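Local coordinates for P22 protein (Trypanosoma brucei, PDB 3JV1) that serves as an accessory factor for RNA editing specific to cytochrome oxidase subunit II, probably in the mitochondrion, at residues A[36-41]-A[162-167]; A[16-21]-A[168-173]; A[29-34]-A[155-160]; A[87-90]-A[95-98]. All coordinates share one frame; numbering follows the deposited sequence.

Contact 1 of 4, residues A[36-41]-A[162-167]; sequences IDRKPG and SLWSEQ
Arg38 reaches out of the loop that follows strand 35-37 and brings its guanidinium group against Ser165 and Trp164 of helix 152-181. Its side chain starts with CG anti to the backbone N (chi1 -180°), bends at chi2 (-90°) and then runs straight. That bend turns the head group along the helix surface. Arg38 NH2 rests 3.5 Å from Ser165 CB, and Arg38 NE lies 3.6 Å from the same carbon. Trp164 swings its six-membered ring round to one face of the guanidinium. Arg38 NH1 is 3.9 Å from Trp164 CZ3, near the rim of the group. The two planes are 54° apart, so the pair is not a stack. On the opposite guanidinium face sits Pro40 CA, from the arginine's own loop. Ser165 offers its CB and not its hydroxyl, which turns back toward the carbonyls of the preceding helical turn, Phe161 O among them. The contact is therefore one of van der Waals packing around a charged group. The charge is met further along the helix, where Arg38 NH2 forms a salt bridge with Asp169. Asp169 also accepts a hydrogen bond from the backbone N of Gly41. The loop is thus tied to the long C-terminal helix just beyond strand 35-37, an outermost strand of the sheet within this chain, with Phe161 and Phe45 also packing on Arg38.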
loop_
_atom_site.group_PDB
_atom_site.type_symbol
_atom_site.label_atom_id
_atom_site.label_comp_id
_atom_site.label_asym_id
_atom_site.label_seq_id
_atom_site.Cartn_x
_atom_site.Cartn_y
_atom_site.Cartn_z
ATOM N N ILE A 36 -22.347 14.278 -8.184
ATOM C CA ILE A 36 -20.902 14.156 -8.163
ATOM C C ILE A 36 -20.267 14.898 -7.003
ATOM O O ILE A 36 -20.616 16.033 -6.692
ATOM C CB ILE A 36 -20.271 14.609 -9.491
ATOM C CG1 ILE A 36 -18.772 14.311 -9.464
ATOM C CG2 ILE A 36 -20.527 16.079 -9.725
ATOM C CD1 ILE A 36 -18.169 14.101 -10.837
ATOM N N ASP A 37 -19.337 14.216 -6.354
ATOM C CA ASP A 37 -18.632 14.749 -5.209
ATOM C C ASP A 37 -17.193 14.992 -5.637
ATOM O O ASP A 37 -16.345 14.105 -5.536
ATOM C CB ASP A 37 -18.727 13.732 -4.065
ATOM C CG ASP A 37 -17.847 14.076 -2.889
ATOM O OD1 ASP A 37 -17.875 15.238 -2.435
ATOM O OD2 ASP A 37 -17.133 13.165 -2.411
ATOM N N ARG A 38 -16.942 16.198 -6.146
ATOM C CA ARG A 38 -15.614 16.597 -6.610
ATOM C C ARG A 38 -15.275 18.006 -6.138
ATOM O O ARG A 38 -16.057 18.942 -6.309
ATOM C CB ARG A 38 -15.543 16.535 -8.143
ATOM C CG ARG A 38 -14.188 16.924 -8.753
ATOM C CD ARG A 38 -14.106 18.411 -9.059
ATOM N NE ARG A 38 -12.782 18.804 -9.536
ATOM C CZ ARG A 38 -12.443 20.048 -9.870
ATOM N NH1 ARG A 38 -13.333 21.032 -9.783
ATOM N NH2 ARG A 38 -11.209 20.313 -10.285
ATOM N N LYS A 39 -14.105 18.143 -5.527
ATOM C CA LYS A 39 -13.637 19.435 -5.038
ATOM C C LYS A 39 -12.285 19.747 -5.662
ATOM O O LYS A 39 -11.491 18.846 -5.912
ATOM C CB LYS A 39 -13.495 19.421 -3.512
ATOM C CG LYS A 39 -14.814 19.398 -2.758
ATOM C CD LYS A 39 -15.046 18.068 -2.062
ATOM C CE LYS A 39 -13.996 17.819 -0.993
ATOM N NZ LYS A 39 -14.323 16.615 -0.178
ATOM N N PRO A 40 -12.013 21.031 -5.932
ATOM C CA PRO A 40 -10.735 21.431 -6.527
ATOM C C PRO A 40 -9.584 20.839 -5.716
ATOM O O PRO A 40 -9.611 20.875 -4.486
ATOM C CB PRO A 40 -10.774 22.953 -6.424
ATOM C CG PRO A 40 -12.240 23.260 -6.547
ATOM C CD PRO A 40 -12.870 22.205 -5.675
ATOM N N GLY A 41 -8.586 20.281 -6.397
ATOM C CA GLY A 41 -7.450 19.710 -5.690
ATOM C C GLY A 41 -7.611 18.258 -5.275
ATOM O O GLY A 41 -6.659 17.637 -4.805
ATOM N N SER A 162 -12.335 13.670 -15.807
ATOM C CA SER A 162 -11.007 13.593 -15.209
ATOM C C SER A 162 -10.016 14.515 -15.903
ATOM O O SER A 162 -9.199 15.147 -15.248
ATOM C CB SER A 162 -10.480 12.154 -15.248
ATOM O OG SER A 162 -11.154 11.333 -14.307
ATOM N N LEU A 163 -10.082 14.581 -17.229
ATOM C CA LEU A 163 -9.180 15.441 -17.983
ATOM C C LEU A 163 -9.446 16.897 -17.659
ATOM O O LEU A 163 -8.521 17.684 -17.441
ATOM C CB LEU A 163 -9.355 15.231 -19.484
ATOM C CG LEU A 163 -8.771 13.959 -20.089
ATOM C CD1 LEU A 163 -9.105 13.932 -21.566
ATOM C CD2 LEU A 163 -7.261 13.908 -19.871
ATOM N N TRP A 164 -10.721 17.255 -17.624
ATOM C CA TRP A 164 -11.099 18.620 -17.325
ATOM C C TRP A 164 -10.689 19.033 -15.914
ATOM O O TRP A 164 -10.164 20.127 -15.716
ATOM C CB TRP A 164 -12.603 18.792 -17.504
ATOM C CG TRP A 164 -13.098 20.102 -17.022
ATOM C CD1 TRP A 164 -13.115 21.278 -17.708
ATOM C CD2 TRP A 164 -13.601 20.387 -15.717
ATOM N NE1 TRP A 164 -13.597 22.284 -16.908
ATOM C CE2 TRP A 164 -13.904 21.764 -15.679
ATOM C CE3 TRP A 164 -13.824 19.610 -14.572
ATOM C CZ2 TRP A 164 -14.422 22.387 -14.537
ATOM C CZ3 TRP A 164 -14.337 20.227 -13.437
ATOM C CH2 TRP A 164 -14.630 21.604 -13.430
ATOM N N SER A 165 -10.912 18.166 -14.928
ATOM C CA SER A 165 -10.556 18.518 -13.561
ATOM C C SER A 165 -9.044 18.488 -13.354
ATOM O O SER A 165 -8.513 19.239 -12.540
ATOM C CB SER A 165 -11.260 17.599 -12.554
ATOM O OG SER A 165 -10.860 16.254 -12.702
ATOM N N GLU A 166 -8.350 17.628 -14.088
ATOM C CA GLU A 166 -6.901 17.565 -13.975
ATOM C C GLU A 166 -6.342 18.912 -14.428
ATOM O O GLU A 166 -5.445 19.475 -13.800
ATOM C CB GLU A 166 -6.338 16.452 -14.860
ATOM C CG GLU A 166 -4.826 16.417 -14.892
ATOM C CD GLU A 166 -4.270 15.298 -15.755
ATOM O OE1 GLU A 166 -4.725 15.142 -16.913
ATOM O OE2 GLU A 166 -3.367 14.580 -15.277
ATOM N N GLN A 167 -6.902 19.421 -15.520
ATOM C CA GLN A 167 -6.498 20.692 -16.102
ATOM C C GLN A 167 -6.766 21.821 -15.115
ATOM O O GLN A 167 -5.939 22.716 -14.934
ATOM C CB GLN A 167 -7.270 20.919 -17.410
ATOM C CG GLN A 167 -7.051 22.276 -18.062
ATOM C CD GLN A 167 -5.599 22.543 -18.364
ATOM O OE1 GLN A 167 -4.897 21.685 -18.902
ATOM N NE2 GLN A 167 -5.137 23.740 -18.028
#

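Contact 2 of 4, residues A[16-21]-A[168-173]; sequences EDERQR and ADYEEW
Glu18 and Tyr170 both leave the backbone with CG anti to N, and this brings carboxylate and ring together. A bend at chi2 (63°) then lays the Glu18 carboxylate against the rim of the ring. Glu18 CD is 3.8 Å from Tyr170 CE2, near the ring plane. Carboxylate and ring stand almost perpendicular, at 88°. Glu18 OE1 is held by a salt bridge from Arg21 NH1 at 3.1 Å, within the type I turn from Glu18 to Arg21. Its other oxygen, OE2, takes a hydrogen bond from Gln167. The contact lies near the C-terminal part of the N-terminal helix 2-18, beside the C-terminal helix 152-181. A pairing of terminal helices is a feature of the Mam33/p32 family. Glu171 adds an apolar touch, its CG 4.3 Å from Glu18 CG. The two carboxylates come fairly near each other, and Gln167 NE2 bonds to both, which probably eases their repulsion. Arg19 is an outer partner: its NE lies 4.1 Å from Glu171 OE2, too far for a salt bridge. Tyr170 OH bonds to Glu14, while its side chain also packs on Tyr125 of a neighbouring subunit.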
loop_
_atom_site.group_PDB
_atom_site.type_symbol
_atom_site.label_atom_id
_atom_site.label_comp_id
_atom_site.label_asym_id
_atom_site.label_seq_id
_atom_site.Cartn_x
_atom_site.Cartn_y
_atom_site.Cartn_z
ATOM N N GLU A 16 0.186 31.727 -17.232
ATOM C CA GLU A 16 -0.195 32.552 -18.371
ATOM C C GLU A 16 -0.065 31.782 -19.673
ATOM O O GLU A 16 -0.949 31.856 -20.520
ATOM C CB GLU A 16 0.660 33.820 -18.433
ATOM C CG GLU A 16 0.483 34.736 -17.234
ATOM C CD GLU A 16 1.303 36.011 -17.336
ATOM O OE1 GLU A 16 2.544 35.923 -17.499
ATOM O OE2 GLU A 16 0.707 37.105 -17.248
ATOM N N ASP A 17 1.030 31.042 -19.839
ATOM C CA ASP A 17 1.226 30.267 -21.066
ATOM C C ASP A 17 0.185 29.158 -21.197
ATOM O O ASP A 17 -0.447 29.012 -22.237
ATOM C CB ASP A 17 2.630 29.648 -21.107
ATOM C CG ASP A 17 3.726 30.688 -21.217
ATOM O OD1 ASP A 17 3.401 31.880 -21.406
ATOM O OD2 ASP A 17 4.914 30.311 -21.113
ATOM N N GLU A 18 0.017 28.378 -20.138
ATOM C CA GLU A 18 -0.947 27.281 -20.119
ATOM C C GLU A 18 -2.322 27.712 -20.643
ATOM O O GLU A 18 -2.888 27.064 -21.524
ATOM C CB GLU A 18 -1.075 26.740 -18.694
ATOM C CG GLU A 18 -2.163 25.698 -18.493
ATOM C CD GLU A 18 -1.950 24.417 -19.287
ATOM O OE1 GLU A 18 -0.862 24.224 -19.873
ATOM O OE2 GLU A 18 -2.886 23.587 -19.310
ATOM N N ARG A 19 -2.844 28.807 -20.101
ATOM C CA ARG A 19 -4.148 29.329 -20.508
ATOM C C ARG A 19 -4.253 29.666 -22.005
ATOM O O ARG A 19 -5.356 29.816 -22.534
ATOM C CB ARG A 19 -4.486 30.581 -19.692
ATOM C CG ARG A 19 -4.693 30.340 -18.205
ATOM C CD ARG A 19 -4.909 31.663 -17.480
ATOM N NE ARG A 19 -5.101 31.501 -16.040
ATOM C CZ ARG A 19 -5.121 32.511 -15.172
ATOM N NH1 ARG A 19 -4.959 33.759 -15.596
ATOM N NH2 ARG A 19 -5.302 32.279 -13.880
ATOM N N GLN A 20 -3.113 29.790 -22.682
ATOM C CA GLN A 20 -3.110 30.112 -24.112
ATOM C C GLN A 20 -2.909 28.880 -24.981
ATOM O O GLN A 20 -2.982 28.957 -26.209
ATOM C CB GLN A 20 -2.001 31.110 -24.432
ATOM C CG GLN A 20 -2.141 32.460 -23.772
ATOM C CD GLN A 20 -0.946 33.341 -24.060
ATOM O OE1 GLN A 20 -0.685 33.695 -25.211
ATOM N NE2 GLN A 20 -0.202 33.691 -23.016
ATOM N N ARG A 21 -2.642 27.749 -24.344
ATOM C CA ARG A 21 -2.416 26.517 -25.076
ATOM C C ARG A 21 -3.722 25.885 -25.525
ATOM O O ARG A 21 -4.725 25.939 -24.816
ATOM C CB ARG A 21 -1.610 25.542 -24.213
ATOM C CG ARG A 21 -0.167 25.993 -24.012
ATOM C CD ARG A 21 0.563 25.191 -22.945
ATOM N NE ARG A 21 1.898 25.734 -22.704
ATOM C CZ ARG A 21 2.580 25.581 -21.573
ATOM N NH1 ARG A 21 2.051 24.896 -20.569
ATOM N NH2 ARG A 21 3.786 26.119 -21.444
ATOM N N ALA A 168 -7.924 21.776 -14.472
ATOM C CA ALA A 168 -8.286 22.787 -13.488
ATOM C C ALA A 168 -7.365 22.678 -12.268
ATOM O O ALA A 168 -6.923 23.684 -11.723
ATOM C CB ALA A 168 -9.739 22.606 -13.068
ATOM N N ASP A 169 -7.082 21.451 -11.839
ATOM C CA ASP A 169 -6.213 21.241 -10.685
ATOM C C ASP A 169 -4.807 21.741 -10.976
ATOM O O ASP A 169 -4.137 22.279 -10.096
ATOM C CB ASP A 169 -6.153 19.756 -10.299
ATOM C CG ASP A 169 -7.417 19.277 -9.609
ATOM O OD1 ASP A 169 -8.234 20.119 -9.177
ATOM O OD2 ASP A 169 -7.583 18.047 -9.488
ATOM N N TYR A 170 -4.370 21.560 -12.215
ATOM C CA TYR A 170 -3.043 21.997 -12.626
ATOM C C TYR A 170 -2.903 23.507 -12.537
ATOM O O TYR A 170 -1.893 24.008 -12.061
ATOM C CB TYR A 170 -2.740 21.561 -14.059
ATOM C CG TYR A 170 -1.407 22.075 -14.544
ATOM C CD1 TYR A 170 -0.237 21.789 -13.840
ATOM C CD2 TYR A 170 -1.308 22.851 -15.701
ATOM C CE1 TYR A 170 0.996 22.259 -14.270
ATOM C CE2 TYR A 170 -0.072 23.328 -16.144
ATOM C CZ TYR A 170 1.073 23.026 -15.421
ATOM O OH TYR A 170 2.298 23.488 -15.835
ATOM N N GLU A 171 -3.915 24.231 -13.002
ATOM C CA GLU A 171 -3.871 25.687 -12.957
ATOM C C GLU A 171 -3.979 26.197 -11.525
ATOM O O GLU A 171 -3.376 27.204 -11.174
ATOM C CB GLU A 171 -5.001 26.287 -13.795
ATOM C CG GLU A 171 -4.955 25.875 -15.249
ATOM C CD GLU A 171 -6.013 26.566 -16.086
ATOM O OE1 GLU A 171 -6.328 26.053 -17.183
ATOM O OE2 GLU A 171 -6.515 27.626 -15.653
ATOM N N GLU A 172 -4.757 25.505 -10.704
ATOM C CA GLU A 172 -4.922 25.903 -9.316
ATOM C C GLU A 172 -3.598 25.616 -8.596
ATOM O O GLU A 172 -3.198 26.344 -7.685
ATOM C CB GLU A 172 -6.080 25.117 -8.700
ATOM C CG GLU A 172 -6.603 25.661 -7.387
ATOM C CD GLU A 172 -5.847 25.127 -6.199
ATOM O OE1 GLU A 172 -5.449 23.943 -6.252
ATOM O OE2 GLU A 172 -5.665 25.881 -5.214
ATOM N N TRP A 173 -2.921 24.559 -9.037
ATOM C CA TRP A 173 -1.624 24.153 -8.498
ATOM C C TRP A 173 -0.621 25.289 -8.738
ATOM O O TRP A 173 0.035 25.756 -7.815
ATOM C CB TRP A 173 -1.174 22.875 -9.211
ATOM C CG TRP A 173 0.176 22.332 -8.821
ATOM C CD1 TRP A 173 0.465 21.540 -7.752
ATOM C CD2 TRP A 173 1.394 22.469 -9.563
ATOM N NE1 TRP A 173 1.784 21.161 -7.786
ATOM C CE2 TRP A 173 2.378 21.720 -8.888
ATOM C CE3 TRP A 173 1.747 23.153 -10.735
ATOM C CZ2 TRP A 173 3.700 21.630 -9.347
ATOM C CZ3 TRP A 173 3.060 23.067 -11.192
ATOM C CH2 TRP A 173 4.021 22.308 -10.497
#

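Contact 3 of 4, residues A[29-34]-A[155-160]; sequences EIPEGW and ANFIDQ
Phe157 lies with one ring face under Pro31, whose CD sits almost over the ring centre. The distance from Pro31 CD to the centroid of the Phe157 ring is 3.5 Å, only 12° off the ring normal. This is a close CH-pi contact. Pro31 CG continues the overlap past the root of the ring, 3.9 Å from Phe157 CB. Phe157 has CG anti to its own N (chi1 168°), which carries the ring out from the helix toward the loop. The preceding residues of the loop pass along the CD1-CE1 side of the ring. Ile30 CA lies 3.6 Å from Phe157 CE1, while the Ile30 side chain makes a looser contact, with its CB 4.3 Å from Phe157 CZ. The carbonyl O of Glu29 comes within 3.5 Å of Phe157 CD1, at an oblique angle to the ring. CB of Glu29 points away from the helix. Backbone and proline ring thus do most of the touching from the loop side, and the contact is mainly apolar, with one carbonyl oxygen at the ring. Pro31 also opens a type II beta turn that ends at Trp34, closed by a bond of 3.1 Å from Trp34 N to Pro31 O. Gly33 takes the positive phi of this turn. The loop runs from helix 2-18 to strand 35-37 across the early part of helix 152-181. Phe157 also meets Phe161 of its own helix and Met47 of strand 46-51, while Trp34 packs on Leu154 and on strands 46-51 and 54-63.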
loop_
_atom_site.group_PDB
_atom_site.type_symbol
_atom_site.label_atom_id
_atom_site.label_comp_id
_atom_site.label_asym_id
_atom_site.label_seq_id
_atom_site.Cartn_x
_atom_site.Cartn_y
_atom_site.Cartn_z
ATOM N N GLU A 29 -21.047 17.336 -19.287
ATOM C CA GLU A 29 -22.314 17.446 -18.579
ATOM C C GLU A 29 -22.450 16.132 -17.824
ATOM O O GLU A 29 -22.218 15.063 -18.385
ATOM C CB GLU A 29 -23.466 17.639 -19.571
ATOM C CG GLU A 29 -23.332 18.926 -20.378
ATOM C CD GLU A 29 -24.428 19.109 -21.407
ATOM O OE1 GLU A 29 -24.555 18.250 -22.311
ATOM O OE2 GLU A 29 -25.160 20.118 -21.312
ATOM N N ILE A 30 -22.803 16.214 -16.546
ATOM C CA ILE A 30 -22.934 15.019 -15.722
ATOM C C ILE A 30 -24.140 14.187 -16.124
ATOM O O ILE A 30 -25.235 14.716 -16.296
ATOM C CB ILE A 30 -23.047 15.387 -14.230
ATOM C CG1 ILE A 30 -23.068 14.114 -13.381
ATOM C CG2 ILE A 30 -24.300 16.202 -13.994
ATOM C CD1 ILE A 30 -22.909 14.368 -11.906
ATOM N N PRO A 31 -23.945 12.867 -16.288
ATOM C CA PRO A 31 -25.018 11.942 -16.672
ATOM C C PRO A 31 -26.251 12.060 -15.769
ATOM O O PRO A 31 -26.133 12.215 -14.554
ATOM C CB PRO A 31 -24.345 10.573 -16.568
ATOM C CG PRO A 31 -22.922 10.870 -16.925
ATOM C CD PRO A 31 -22.662 12.152 -16.156
ATOM N N GLU A 32 -27.427 11.978 -16.387
ATOM C CA GLU A 32 -28.717 12.075 -15.702
ATOM C C GLU A 32 -28.843 11.159 -14.479
ATOM O O GLU A 32 -28.535 9.974 -14.547
ATOM C CB GLU A 32 -29.833 11.740 -16.695
ATOM C CG GLU A 32 -31.235 12.173 -16.291
ATOM C CD GLU A 32 -31.475 13.658 -16.500
ATOM O OE1 GLU A 32 -31.086 14.178 -17.570
ATOM O OE2 GLU A 32 -32.063 14.301 -15.601
ATOM N N GLY A 33 -29.310 11.718 -13.366
ATOM C CA GLY A 33 -29.481 10.936 -12.153
ATOM C C GLY A 33 -28.261 10.862 -11.255
ATOM O O GLY A 33 -28.378 10.594 -10.060
ATOM N N TRP A 34 -27.087 11.102 -11.821
ATOM C CA TRP A 34 -25.854 11.043 -11.044
ATOM C C TRP A 34 -25.522 12.337 -10.336
ATOM O O TRP A 34 -25.713 13.420 -10.875
ATOM C CB TRP A 34 -24.662 10.686 -11.931
ATOM C CG TRP A 34 -24.673 9.287 -12.443
ATOM C CD1 TRP A 34 -25.165 8.855 -13.638
ATOM C CD2 TRP A 34 -24.119 8.139 -11.795
ATOM N NE1 TRP A 34 -24.943 7.506 -13.780
ATOM C CE2 TRP A 34 -24.301 7.042 -12.663
ATOM C CE3 TRP A 34 -23.483 7.930 -10.564
ATOM C CZ2 TRP A 34 -23.867 5.750 -12.340
ATOM C CZ3 TRP A 34 -23.051 6.639 -10.242
ATOM C CH2 TRP A 34 -23.247 5.570 -11.132
ATOM N N ALA A 155 -18.451 5.599 -18.579
ATOM C CA ALA A 155 -17.006 5.417 -18.637
ATOM C C ALA A 155 -16.421 6.581 -19.414
ATOM O O ALA A 155 -15.368 7.116 -19.071
ATOM C CB ALA A 155 -16.667 4.103 -19.325
ATOM N N ASN A 156 -17.129 6.971 -20.464
ATOM C CA ASN A 156 -16.712 8.069 -21.314
ATOM C C ASN A 156 -16.743 9.380 -20.532
ATOM O O ASN A 156 -15.856 10.222 -20.691
ATOM C CB ASN A 156 -17.640 8.145 -22.524
ATOM C CG ASN A 156 -17.028 8.897 -23.675
ATOM O OD1 ASN A 156 -17.060 10.126 -23.724
ATOM N ND2 ASN A 156 -16.451 8.159 -24.613
ATOM N N PHE A 157 -17.762 9.554 -19.693
ATOM C CA PHE A 157 -17.870 10.759 -18.883
ATOM C C PHE A 157 -16.734 10.841 -17.868
ATOM O O PHE A 157 -16.236 11.920 -17.578
ATOM C CB PHE A 157 -19.189 10.805 -18.113
ATOM C CG PHE A 157 -19.224 11.882 -17.061
ATOM C CD1 PHE A 157 -19.481 13.201 -17.406
ATOM C CD2 PHE A 157 -18.940 11.582 -15.734
ATOM C CE1 PHE A 157 -19.453 14.208 -16.445
ATOM C CE2 PHE A 157 -18.909 12.575 -14.772
ATOM C CZ PHE A 157 -19.166 13.893 -15.125
ATOM N N ILE A 158 -16.344 9.700 -17.316
ATOM C CA ILE A 158 -15.270 9.661 -16.336
ATOM C C ILE A 158 -13.931 10.143 -16.904
ATOM O O ILE A 158 -13.205 10.870 -16.228
ATOM C CB ILE A 158 -15.123 8.234 -15.752
ATOM C CG1 ILE A 158 -16.291 7.961 -14.803
ATOM C CG2 ILE A 158 -13.791 8.082 -15.028
ATOM C CD1 ILE A 158 -16.324 6.571 -14.249
ATOM N N ASP A 159 -13.602 9.733 -18.129
ATOM C CA ASP A 159 -12.348 10.156 -18.757
ATOM C C ASP A 159 -12.411 11.647 -19.027
ATOM O O ASP A 159 -11.497 12.396 -18.681
ATOM C CB ASP A 159 -12.106 9.435 -20.088
ATOM C CG ASP A 159 -11.643 8.004 -19.910
ATOM O OD1 ASP A 159 -10.810 7.753 -19.012
ATOM O OD2 ASP A 159 -12.098 7.132 -20.685
ATOM N N GLN A 160 -13.496 12.070 -19.665
ATOM C CA GLN A 160 -13.693 13.478 -19.979
ATOM C C GLN A 160 -13.669 14.359 -18.732
ATOM O O GLN A 160 -12.993 15.391 -18.710
ATOM C CB GLN A 160 -15.013 13.673 -20.726
ATOM C CG GLN A 160 -14.910 13.491 -22.232
ATOM C CD GLN A 160 -16.266 13.549 -22.924
ATOM O OE1 GLN A 160 -17.096 14.409 -22.627
ATOM N NE2 GLN A 160 -16.488 12.635 -23.862
#

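Contact 4 of 4, residues A[87-90]-A[95-98]; sequences FGMS and EFVI
Met89 CB presses to within 3.2 Å of Val97 O, a close approach between a side-chain carbon and a backbone oxygen. The same oxygen accepts a hydrogen bond from Ser90 N at 3.1 Å. The return bond, from Val97 N to Ser90 O, measures 2.9 Å. Ser90 and Val97 are therefore an antiparallel hydrogen-bonded pair, and Met89 and Ile98 form the adjacent non-hydrogen-bonded pair. The two strands belong to the hairpin 83-92/95-104, and their directions are 134° apart, well short of straight antiparallel. Met89 and Ile98 run alongside each other on one face of the sheet, with Met89 SD 3.8 Å from Ile98 CG1. A bend at chi3 (-80°) carries the methyl group toward Phe96, where Met89 CE stops 3.9 Å from Phe96 CD1. The sulfur meets this ring obliquely, a Met-aromatic contact. Phe87 adds its ring edge, its CD1 4.3 Å from Ile98 CG2. On the other face Val97 lies beside Ser90, whose OG is satisfied by a hydrogen bond with Asn99. The paired backbone bonds thus set the register of the hairpin, while the apolar face of Met89 and Ile98 lets it pack against Leu145 of helix 135-146.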
loop_
_atom_site.group_PDB
_atom_site.type_symbol
_atom_site.label_atom_id
_atom_site.label_comp_id
_atom_site.label_asym_id
_atom_site.label_seq_id
_atom_site.Cartn_x
_atom_site.Cartn_y
_atom_site.Cartn_z
ATOM N N PHE A 87 -17.745 -3.932 -7.393
ATOM C CA PHE A 87 -17.032 -4.203 -8.637
ATOM C C PHE A 87 -15.720 -3.427 -8.711
ATOM O O PHE A 87 -15.719 -2.190 -8.670
ATOM C CB PHE A 87 -17.896 -3.807 -9.837
ATOM C CG PHE A 87 -19.154 -4.622 -9.986
ATOM C CD1 PHE A 87 -19.170 -5.762 -10.790
ATOM C CD2 PHE A 87 -20.316 -4.254 -9.317
ATOM C CE1 PHE A 87 -20.332 -6.518 -10.924
ATOM C CE2 PHE A 87 -21.489 -5.006 -9.444
ATOM C CZ PHE A 87 -21.496 -6.141 -10.250
ATOM N N GLY A 88 -14.612 -4.155 -8.808
ATOM C CA GLY A 88 -13.313 -3.523 -8.928
ATOM C C GLY A 88 -13.145 -3.349 -10.419
ATOM O O GLY A 88 -13.099 -4.338 -11.153
ATOM N N MET A 89 -13.069 -2.107 -10.883
ATOM C CA MET A 89 -12.964 -1.874 -12.311
ATOM C C MET A 89 -11.947 -0.838 -12.740
ATOM O O MET A 89 -11.332 -0.153 -11.926
ATOM C CB MET A 89 -14.327 -1.468 -12.861
ATOM C CG MET A 89 -15.449 -2.417 -12.492
ATOM S SD MET A 89 -16.803 -2.271 -13.629
ATOM C CE MET A 89 -17.601 -0.831 -13.012
ATOM N N SER A 90 -11.779 -0.741 -14.048
ATOM C CA SER A 90 -10.877 0.231 -14.626
ATOM C C SER A 90 -11.450 0.679 -15.965
ATOM O O SER A 90 -12.160 -0.075 -16.633
ATOM C CB SER A 90 -9.474 -0.360 -14.782
ATOM O OG SER A 90 -9.515 -1.621 -15.413
ATOM N N GLU A 95 -14.356 2.416 -22.102
ATOM C CA GLU A 95 -15.133 1.254 -21.683
ATOM C C GLU A 95 -14.769 0.777 -20.287
ATOM O O GLU A 95 -13.632 0.926 -19.846
ATOM C CB GLU A 95 -14.938 0.085 -22.649
ATOM C CG GLU A 95 -15.336 0.361 -24.082
ATOM C CD GLU A 95 -15.486 -0.919 -24.881
ATOM O OE1 GLU A 95 -14.555 -1.754 -24.852
ATOM O OE2 GLU A 95 -16.539 -1.089 -25.536
ATOM N N PHE A 96 -15.745 0.191 -19.603
ATOM C CA PHE A 96 -15.531 -0.344 -18.265
ATOM C C PHE A 96 -15.026 -1.774 -18.374
ATOM O O PHE A 96 -15.561 -2.572 -19.135
ATOM C CB PHE A 96 -16.836 -0.353 -17.459
ATOM C CG PHE A 96 -17.173 0.964 -16.818
ATOM C CD1 PHE A 96 -16.350 1.502 -15.831
ATOM C CD2 PHE A 96 -18.313 1.662 -17.193
ATOM C CE1 PHE A 96 -16.660 2.715 -15.227
ATOM C CE2 PHE A 96 -18.631 2.881 -16.594
ATOM C CZ PHE A 96 -17.802 3.407 -15.610
ATOM N N VAL A 97 -13.984 -2.091 -17.621
ATOM C CA VAL A 97 -13.448 -3.435 -17.607
ATOM C C VAL A 97 -13.593 -3.941 -16.175
ATOM O O VAL A 97 -13.136 -3.299 -15.234
ATOM C CB VAL A 97 -11.964 -3.454 -17.998
ATOM C CG1 VAL A 97 -11.433 -4.868 -17.929
ATOM C CG2 VAL A 97 -11.791 -2.887 -19.402
ATOM N N ILE A 98 -14.255 -5.076 -16.001
ATOM C CA ILE A 98 -14.419 -5.624 -14.668
ATOM C C ILE A 98 -13.166 -6.428 -14.321
ATOM O O ILE A 98 -12.798 -7.350 -15.044
ATOM C CB ILE A 98 -15.642 -6.556 -14.588
ATOM C CG1 ILE A 98 -16.898 -5.812 -15.039
ATOM C CG2 ILE A 98 -15.814 -7.054 -13.167
ATOM C CD1 ILE A 98 -18.065 -6.731 -15.318
#

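How the contacts relate
Contacts 1, 2 and 3 all use helix 152-181, at successive places along it. Contact 3 lies nearest the helix start, contact 1 follows, and contact 2 comes last. All four are partly buried. Contact 2 is farthest out, its centre about 22 Å from the centre of the chain, against about 10 to 11 Å for the centres of the others. The chemistry changes along the helix, from the aromatic and proline packing of contact 3 to charged groups in contacts 1 and 2. Gln167 and Asp169 connect the latter two by hydrogen bonds. Contact 4 differs in being a strand pair with backbone bonds. Its Phe96 packs on Ala155 and Ile158, so it meets contact 3.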